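Fucolectin-related protein (Streptococcus pneumoniae, PDB 2J22) probably binds fucose-containing glycans such as blood group antigens, as a calcium-containing carbohydrate-binding module of a pneumococcal virulence factor. Local coordinates at residues V126-R131 against I135-A140; K19-S24 against G30-A35. All coordinates share one frame; numbering follows the deposited sequence.

Interaction 1: residues V126-R131 against I135-A140; sequences VRISLR and IPLSLA. With CA (calcium ion), chain B.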
ATOM      1  N   VAL A 126      -5.748   4.165  -4.304  1.00 24.81           N
ATOM      2  CA  VAL A 126      -5.708   2.937  -3.510  1.00 23.38           C
ATOM      3  C   VAL A 126      -5.216   3.339  -2.108  1.00 24.58           C
ATOM      4  O   VAL A 126      -4.200   4.077  -1.980  1.00 25.37           O
ATOM      5  CB  VAL A 126      -4.787   1.835  -4.105  1.00 24.95           C
ATOM      6  CG1 VAL A 126      -4.906   0.521  -3.234  1.00 20.31           C
ATOM      7  CG2 VAL A 126      -5.098   1.448  -5.575  1.00 22.51           C
ATOM      8  N   ARG A 127      -5.969   2.904  -1.091  1.00 24.39           N
ATOM      9  CA  ARG A 127      -5.711   3.168   0.317  1.00 24.00           C
ATOM     10  C   ARG A 127      -5.498   1.839   1.014  1.00 23.79           C
ATOM     11  O   ARG A 127      -6.245   0.854   0.766  1.00 25.83           O
ATOM     12  CB  ARG A 127      -6.923   3.777   0.924  1.00 24.96           C
ATOM     13  CG  ARG A 127      -6.735   4.354   2.332  1.00 27.45           C
ATOM     14  CD  ARG A 127      -7.184   5.814   2.264  1.00 27.86           C
ATOM     15  NE  ARG A 127      -7.598   6.193   3.522  1.00 30.18           N
ATOM     16  CZ  ARG A 127      -7.574   7.419   4.008  1.00 31.16           C
ATOM     17  NH1 ARG A 127      -7.171   8.478   3.309  1.00 29.82           N
ATOM     18  NH2 ARG A 127      -7.991   7.551   5.224  1.00 28.28           N
ATOM     19  N   ILE A 128      -4.475   1.765   1.852  1.00 22.34           N
ATOM     20  CA  ILE A 128      -4.331   0.573   2.688  1.00 20.14           C
ATOM     21  C   ILE A 128      -4.522   1.140   4.114  1.00 20.85           C
ATOM     22  O   ILE A 128      -3.835   2.098   4.465  1.00 21.22           O
ATOM     23  CB  ILE A 128      -2.913  -0.019   2.498  1.00 19.77           C
ATOM     24  CG1 ILE A 128      -2.729  -0.615   1.085  1.00 20.23           C
ATOM     25  CG2 ILE A 128      -2.674  -1.089   3.606  1.00 20.00           C
ATOM     26  CD1 ILE A 128      -1.312  -1.059   0.770  1.00 17.69           C
ATOM     27  N   SER A 129      -5.429   0.587   4.928  1.00 21.10           N
ATOM     28  CA  SER A 129      -5.770   1.167   6.235  1.00 22.64           C
ATOM     29  C   SER A 129      -5.893   0.052   7.246  1.00 23.96           C
ATOM     30  O   SER A 129      -6.739  -0.881   7.054  1.00 22.88           O
ATOM     31  CB  SER A 129      -7.121   1.948   6.158  1.00 25.15           C
ATOM     32  OG  SER A 129      -7.399   2.743   7.332  1.00 25.00           O
ATOM     33  N   LEU A 130      -5.141   0.168   8.356  1.00 23.72           N
ATOM     34  CA  LEU A 130      -5.143  -0.880   9.398  1.00 24.01           C
ATOM     35  C   LEU A 130      -6.466  -0.792  10.209  1.00 24.88           C
ATOM     36  O   LEU A 130      -6.971   0.313  10.412  1.00 23.23           O
ATOM     37  CB  LEU A 130      -3.935  -0.652  10.319  1.00 24.53           C
ATOM     38  CG  LEU A 130      -2.535  -0.751   9.672  1.00 24.49           C
ATOM     39  CD1 LEU A 130      -1.393  -0.584  10.731  1.00 20.69           C
ATOM     40  CD2 LEU A 130      -2.304  -2.058   8.940  1.00 16.75           C
ATOM     41  N   ARG A 131      -7.054  -1.933  10.598  1.00 25.40           N
ATOM     42  CA  ARG A 131      -8.280  -1.903  11.399  1.00 28.19           C
ATOM     43  C   ARG A 131      -8.056  -1.919  12.933  1.00 27.58           C
ATOM     44  O   ARG A 131      -8.958  -1.584  13.693  1.00 28.34           O
ATOM     45  CB  ARG A 131      -9.263  -3.014  10.981  1.00 28.49           C
ATOM     46  CG  ARG A 131      -9.978  -2.726   9.677  1.00 31.10           C
ATOM     47  CD  ARG A 131     -10.844  -1.424   9.647  1.00 40.69           C
ATOM     48  NE  ARG A 131     -12.223  -1.592  10.154  1.00 42.55           N
ATOM     49  CZ  ARG A 131     -13.158  -2.353   9.563  1.00 47.80           C
ATOM     50  NH1 ARG A 131     -12.873  -3.017   8.436  1.00 45.63           N
ATOM     51  NH2 ARG A 131     -14.382  -2.456  10.095  1.00 47.42           N
ATOM     52  N   ILE A 135      -1.530   1.058  15.764  1.00 24.62           N
ATOM     53  CA  ILE A 135      -0.478   0.264  15.139  1.00 24.77           C
ATOM     54  C   ILE A 135       0.060   1.084  13.978  1.00 23.93           C
ATOM     55  O   ILE A 135      -0.711   1.656  13.219  1.00 22.69           O
ATOM     56  CB  ILE A 135      -0.983  -1.132  14.653  1.00 26.20           C
ATOM     57  CG1 ILE A 135      -1.830  -1.880  15.730  1.00 25.96           C
ATOM     58  CG2 ILE A 135       0.181  -1.952  14.065  1.00 25.56           C
ATOM     59  CD1 ILE A 135      -1.047  -2.404  16.958  1.00 30.03           C
ATOM     60  N   PRO A 136       1.390   1.163  13.875  1.00 22.71           N
ATOM     61  CA  PRO A 136       2.019   1.855  12.767  1.00 22.67           C
ATOM     62  C   PRO A 136       1.887   1.023  11.499  1.00 21.73           C
ATOM     63  O   PRO A 136       1.930  -0.238  11.526  1.00 20.77           O
ATOM     64  CB  PRO A 136       3.507   1.968  13.186  1.00 23.47           C
ATOM     65  CG  PRO A 136       3.542   1.635  14.649  1.00 22.81           C
ATOM     66  CD  PRO A 136       2.375   0.614  14.800  1.00 23.46           C
ATOM     67  N   LEU A 137       1.662   1.724  10.393  1.00 20.26           N
ATOM     68  CA  LEU A 137       1.657   1.041   9.056  1.00 20.03           C
ATOM     69  C   LEU A 137       3.017   1.203   8.394  1.00 20.43           C
ATOM     70  O   LEU A 137       3.541   2.325   8.259  1.00 19.18           O
ATOM     71  CB  LEU A 137       0.480   1.496   8.192  1.00 19.35           C
ATOM     72  CG  LEU A 137       0.441   1.013   6.731  1.00 19.08           C
ATOM     73  CD1 LEU A 137       0.109  -0.515   6.751  1.00 16.30           C
ATOM     74  CD2 LEU A 137      -0.682   1.694   6.005  1.00 18.22           C
ATOM     75  N   SER A 138       3.607   0.093   8.011  1.00 19.82           N
ATOM     76  CA  SER A 138       4.877   0.100   7.290  1.00 18.92           C
ATOM     77  C   SER A 138       4.755  -0.826   6.065  1.00 19.87           C
ATOM     78  O   SER A 138       4.386  -2.017   6.188  1.00 19.27           O
ATOM     79  CB  SER A 138       6.050  -0.361   8.176  1.00 19.91           C
ATOM     80  OG  SER A 138       6.439   0.596   9.160  1.00 19.60           O
ATOM     81  N   LEU A 139       5.086  -0.276   4.912  1.00 19.39           N
ATOM     82  CA  LEU A 139       5.074  -0.962   3.623  1.00 19.49           C
ATOM     83  C   LEU A 139       6.442  -0.863   2.941  1.00 19.73           C
ATOM     84  O   LEU A 139       6.940   0.215   2.695  1.00 18.82           O
ATOM     85  CB  LEU A 139       3.955  -0.329   2.757  1.00 19.20           C
ATOM     86  CG  LEU A 139       2.520  -0.183   3.336  1.00 18.99           C
ATOM     87  CD1 LEU A 139       1.539   0.659   2.595  1.00 15.60           C
ATOM     88  CD2 LEU A 139       1.935  -1.566   3.119  1.00 12.01           C
ATOM     89  N   ALA A 140       7.027  -1.971   2.524  1.00 18.89           N
ATOM     90  CA  ALA A 140       8.238  -1.936   1.690  1.00 20.64           C
ATOM     91  C   ALA A 140       7.958  -1.496   0.248  1.00 20.39           C
ATOM     92  O   ALA A 140       8.778  -0.776  -0.366  1.00 22.19           O
ATOM     93  CB  ALA A 140       8.917  -3.334   1.651  1.00 20.62           C
TER
HETATM   94 CA    CA B1150      10.299   0.434  -1.400  1.00 22.38          CA

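Interaction 2: residues K19-S24 against G30-A35; sequences KETRQS and GFSRLA. With CA (calcium ion), chain B.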
ATOM      1  N   LYS A  19       4.266   7.697  -8.500  1.00 33.16           N
ATOM      2  CA  LYS A  19       2.960   8.358  -8.358  1.00 31.65           C
ATOM      3  C   LYS A  19       2.946   9.127  -7.062  1.00 31.65           C
ATOM      4  O   LYS A  19       3.802   8.909  -6.194  1.00 31.96           O
ATOM      5  CB  LYS A  19       1.824   7.343  -8.352  1.00 31.99           C
ATOM      6  CG  LYS A  19       1.610   6.692  -9.705  1.00 30.43           C
ATOM      7  CD  LYS A  19       1.112   7.725 -10.703  1.00 30.77           C
ATOM      8  CE  LYS A  19       0.748   7.068 -12.048  1.00 34.69           C
ATOM      9  NZ  LYS A  19       1.960   6.623 -12.815  1.00 33.12           N
ATOM     10  N   GLU A  20       2.007  10.043  -6.919  1.00 30.64           N
ATOM     11  CA  GLU A  20       1.921  10.813  -5.683  1.00 31.33           C
ATOM     12  C   GLU A  20       1.367   9.935  -4.577  1.00 28.43           C
ATOM     13  O   GLU A  20       0.309   9.286  -4.763  1.00 28.85           O
ATOM     14  CB  GLU A  20       1.013  12.034  -5.872  1.00 32.93           C
ATOM     15  CG  GLU A  20       1.746  13.225  -6.495  1.00 38.51           C
ATOM     16  CD  GLU A  20       0.770  14.243  -7.083  1.00 48.04           C
ATOM     17  OE1 GLU A  20      -0.143  13.816  -7.855  1.00 53.53           O
ATOM     18  OE2 GLU A  20       0.902  15.466  -6.771  1.00 51.22           O
ATOM     19  N   THR A  21       2.088   9.890  -3.459  1.00 26.11           N
ATOM     20  CA  THR A  21       1.619   9.169  -2.278  1.00 25.66           C
ATOM     21  C   THR A  21       1.394  10.067  -1.062  1.00 26.39           C
ATOM     22  O   THR A  21       1.951  11.226  -0.954  1.00 25.98           O
ATOM     23  CB  THR A  21       2.555   7.982  -1.942  1.00 25.31           C
ATOM     24  OG1 THR A  21       3.873   8.477  -1.682  1.00 26.68           O
ATOM     25  CG2 THR A  21       2.716   7.072  -3.142  1.00 24.02           C
ATOM     26  N   ARG A  22       0.588   9.572  -0.126  1.00 24.58           N
ATOM     27  CA  ARG A  22       0.522  10.230   1.161  1.00 26.31           C
ATOM     28  C   ARG A  22       0.110   9.225   2.261  1.00 25.51           C
ATOM     29  O   ARG A  22      -0.327   8.113   1.959  1.00 25.50           O
ATOM     30  CB  ARG A  22      -0.433  11.448   1.104  1.00 26.27           C
ATOM     31  CG  ARG A  22      -1.865  11.065   1.027  1.00 29.95           C
ATOM     32  CD  ARG A  22      -2.796  12.191   0.628  1.00 31.98           C
ATOM     33  NE  ARG A  22      -4.163  11.660   0.568  1.00 35.74           N
ATOM     34  CZ  ARG A  22      -5.112  12.060   1.394  1.00 33.70           C
ATOM     35  NH1 ARG A  22      -4.831  12.988   2.306  1.00 36.22           N
ATOM     36  NH2 ARG A  22      -6.325  11.555   1.318  1.00 32.13           N
ATOM     37  N   GLN A  23       0.208   9.627   3.521  1.00 24.91           N
ATOM     38  CA  GLN A  23      -0.161   8.694   4.587  1.00 24.54           C
ATOM     39  C   GLN A  23      -0.576   9.475   5.819  1.00 25.03           C
ATOM     40  O   GLN A  23      -0.402  10.690   5.875  1.00 26.24           O
ATOM     41  CB  GLN A  23       0.994   7.675   4.863  1.00 23.30           C
ATOM     42  CG  GLN A  23       2.366   8.262   5.312  1.00 22.63           C
ATOM     43  CD  GLN A  23       3.547   7.246   5.303  1.00 19.78           C
ATOM     44  OE1 GLN A  23       3.407   6.065   4.867  1.00 20.03           O
ATOM     45  NE2 GLN A  23       4.653   7.655   5.835  1.00 19.52           N
ATOM     46  N   SER A  24      -1.139   8.781   6.785  1.00 26.27           N
ATOM     47  CA  SER A  24      -1.731   9.357   7.972  1.00 26.40           C
ATOM     48  C   SER A  24      -0.692  10.161   8.757  1.00 27.07           C
ATOM     49  O   SER A  24      -1.020  11.237   9.266  1.00 27.62           O
ATOM     50  CB  SER A  24      -2.343   8.252   8.816  1.00 27.14           C
ATOM     51  OG  SER A  24      -1.321   7.313   9.154  1.00 25.70           O
ATOM     52  N   GLY A  30      10.101   7.337   7.481  1.00 25.48           N
ATOM     53  CA  GLY A  30       9.414   6.361   6.637  1.00 23.64           C
ATOM     54  C   GLY A  30       8.465   6.979   5.650  1.00 23.31           C
ATOM     55  O   GLY A  30       7.284   6.710   5.691  1.00 23.74           O
ATOM     56  N   PHE A  31       8.988   7.749   4.700  1.00 24.56           N
ATOM     57  CA  PHE A  31       8.123   8.558   3.847  1.00 25.25           C
ATOM     58  C   PHE A  31       7.216   7.662   3.017  1.00 24.44           C
ATOM     59  O   PHE A  31       7.643   6.629   2.604  1.00 23.09           O
ATOM     60  CB  PHE A  31       8.949   9.532   2.971  1.00 26.16           C
ATOM     61  CG  PHE A  31      10.049  10.219   3.730  1.00 27.61           C
ATOM     62  CD1 PHE A  31       9.742  10.973   4.849  1.00 30.04           C
ATOM     63  CD2 PHE A  31      11.385  10.056   3.367  1.00 32.47           C
ATOM     64  CE1 PHE A  31      10.738  11.606   5.596  1.00 34.84           C
ATOM     65  CE2 PHE A  31      12.422  10.702   4.112  1.00 35.64           C
ATOM     66  CZ  PHE A  31      12.083  11.467   5.235  1.00 35.11           C
ATOM     67  N   SER A  32       5.977   8.104   2.791  1.00 24.54           N
ATOM     68  CA  SER A  32       5.034   7.444   1.899  1.00 23.63           C
ATOM     69  C   SER A  32       5.598   7.021   0.520  1.00 22.53           C
ATOM     70  O   SER A  32       5.264   5.944   0.053  1.00 22.19           O
ATOM     71  CB  SER A  32       3.670   8.199   1.818  1.00 22.95           C
ATOM     72  OG  SER A  32       3.716   9.316   0.934  1.00 25.96           O
ATOM     73  N   ARG A  33       6.502   7.795  -0.071  1.00 22.64           N
ATOM     74  CA  ARG A  33       7.056   7.540  -1.409  0.50 22.45           C
ATOM     75  C   ARG A  33       7.904   6.276  -1.436  1.00 22.59           C
ATOM     76  O   ARG A  33       8.181   5.744  -2.506  1.00 21.70           O
ATOM     77  CB  ARG A  33       7.928   8.743  -1.856  0.50 23.19           C
ATOM     78  CG  ARG A  33       9.190   9.036  -0.932  0.50 22.50           C
ATOM     79  CD  ARG A  33      10.189   9.995  -1.534  0.50 24.33           C
ATOM     80  NE  ARG A  33      11.369  10.232  -0.681  0.50 25.20           N
ATOM     81  CZ  ARG A  33      11.480  11.257   0.151  0.50 26.72           C
ATOM     82  NH1 ARG A  33      10.495  12.125   0.262  0.50 29.47           N
ATOM     83  NH2 ARG A  33      12.570  11.424   0.871  0.50 26.73           N
ATOM     84  N   LEU A  34       8.313   5.803  -0.225  1.00 21.94           N
ATOM     85  CA  LEU A  34       9.245   4.684  -0.128  1.00 21.28           C
ATOM     86  C   LEU A  34       8.504   3.466  -0.599  1.00 21.75           C
ATOM     87  O   LEU A  34       9.157   2.470  -0.974  1.00 21.65           O
ATOM     88  CB  LEU A  34       9.758   4.471   1.291  1.00 22.51           C
ATOM     89  CG  LEU A  34      10.620   5.648   1.798  1.00 21.06           C
ATOM     90  CD1 LEU A  34      11.231   5.436   3.180  1.00 21.78           C
ATOM     91  CD2 LEU A  34      11.711   5.928   0.678  1.00 20.43           C
ATOM     92  N   ALA A  35       7.170   3.515  -0.576  1.00 19.81           N
ATOM     93  CA  ALA A  35       6.465   2.306  -1.091  1.00 20.07           C
ATOM     94  C   ALA A  35       6.332   2.300  -2.633  1.00 19.20           C
ATOM     95  O   ALA A  35       5.792   1.363  -3.209  1.00 21.18           O
ATOM     96  CB  ALA A  35       5.047   2.092  -0.415  1.00 18.36           C
TER
HETATM   97 CA    CA B1150      10.299   0.434  -1.400  1.00 22.38          CA

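Interaction 1: residues V126-R131 against I135-A140
Leu130 and Leu137 lie where the backbones of strand 125-130 and the incoming chain 135-140 come nearest, with Leu130 CD2 3.6 Å from Leu137 CD1. The two side chains cross obliquely, and CD1 of Leu130 faces two backbone oxygens from one side, 3.4 Å from Ile135 O and equally far from Pro136 O. Leu137 has CG anti to its backbone N (chi1 173°), which carries its other methyl, CD2, back along the strand toward Ile128, 3.5 Å from Ile128 O. Its approach to the Ile128 side chain is looser: they cross at about a right angle, CG2 to CD2 at 4.2 Å. Further in, Ile128 and Leu139 meet tip to tip through their CD1 methyls, 3.8 Å apart. Ile128 and Leu130, the inward residues of the strand, thus pack against a chain that leads into strand 139-146 of the other sheet of a beta-sandwich, here of the galactose-binding-domain type; Phe89, Trp60 and Ile75 close around the same aliphatic groups. The other side of the strand is more open. Arg127 and Ser129 are partly exposed, Arg127 pairing with Glu61, while Arg131 reaches Asp90 at the surface. Ile135 is intermediate: CG2 packs on Leu130 CD1 at 3.9 Å, but the longer branch leads away from the strand. At the far end the chain turns a corner, and Ala140 O binds calcium at 2.2 Å.

Interaction 2: residues K19-S24 against G30-A35
The calcium site of this module is built partly from a short 3-10 segment, 32-35, and the contact with strand 20-23 fastens the beginning of that segment to the edge of a sheet. Ser32 is the centre of the contact. Its OG is hydrogen-bonded to Thr21 OG1 at 2.8 Å, hydroxyl to hydroxyl. In both residues the first torsion (chi1 60° in Thr21, 81° in Ser32) sets the oxygen between its own backbone N and carbonyl carbon, and from there the two hydroxyls meet across the gap. Beside this pair, Gln23 runs out extended beyond CG and lays its amide alongside Ser32, CD lying 3.6 Å from Ser32 CB. The amide nitrogen goes on to the residues before the 3-10 turn: Gln23 NE2 donates to Gly30 O over 2.8 Å, with an N-H...O angle of 149°. Gly30 O lies close to the plane of the amide, although the donor is tilted from the carbonyl plane. A second bond from NE2, to Thr26 OG1, would further limit rotation of this group. Phe31 turns away from the strand. Two residues after Ser32, Leu34 O binds the calcium at 2.4 Å. Strand 20-23 is an outermost strand of its sheet, paired with 59-64; from that neighbour Trp60 donates NE1 to Ser32 O and touches Thr21 and Gln23, while Ala35 packs on strand 139-146.

How the interactions relate
Interactions 1 and 2 have their centres only about 11 Å apart, although residues 19-35 come early in the chain and 126-140 near its end. They share a five-stranded antiparallel sheet, in which strand 59-64 runs between 20-23 and 125-130. From that middle strand Glu61 takes a salt bridge from each contact, Arg22 at OE1 and Arg127 at OE2. Each contact also supplies a backbone carbonyl to the one calcium, whose coordination is shared with Asp37, Asn39, Ser48 and Glu141, and Leu139 O packs on Ala35 CB. The calcium thus ties an early loop to a late corner of the sandwich, which is consistent with a structural role for the metal.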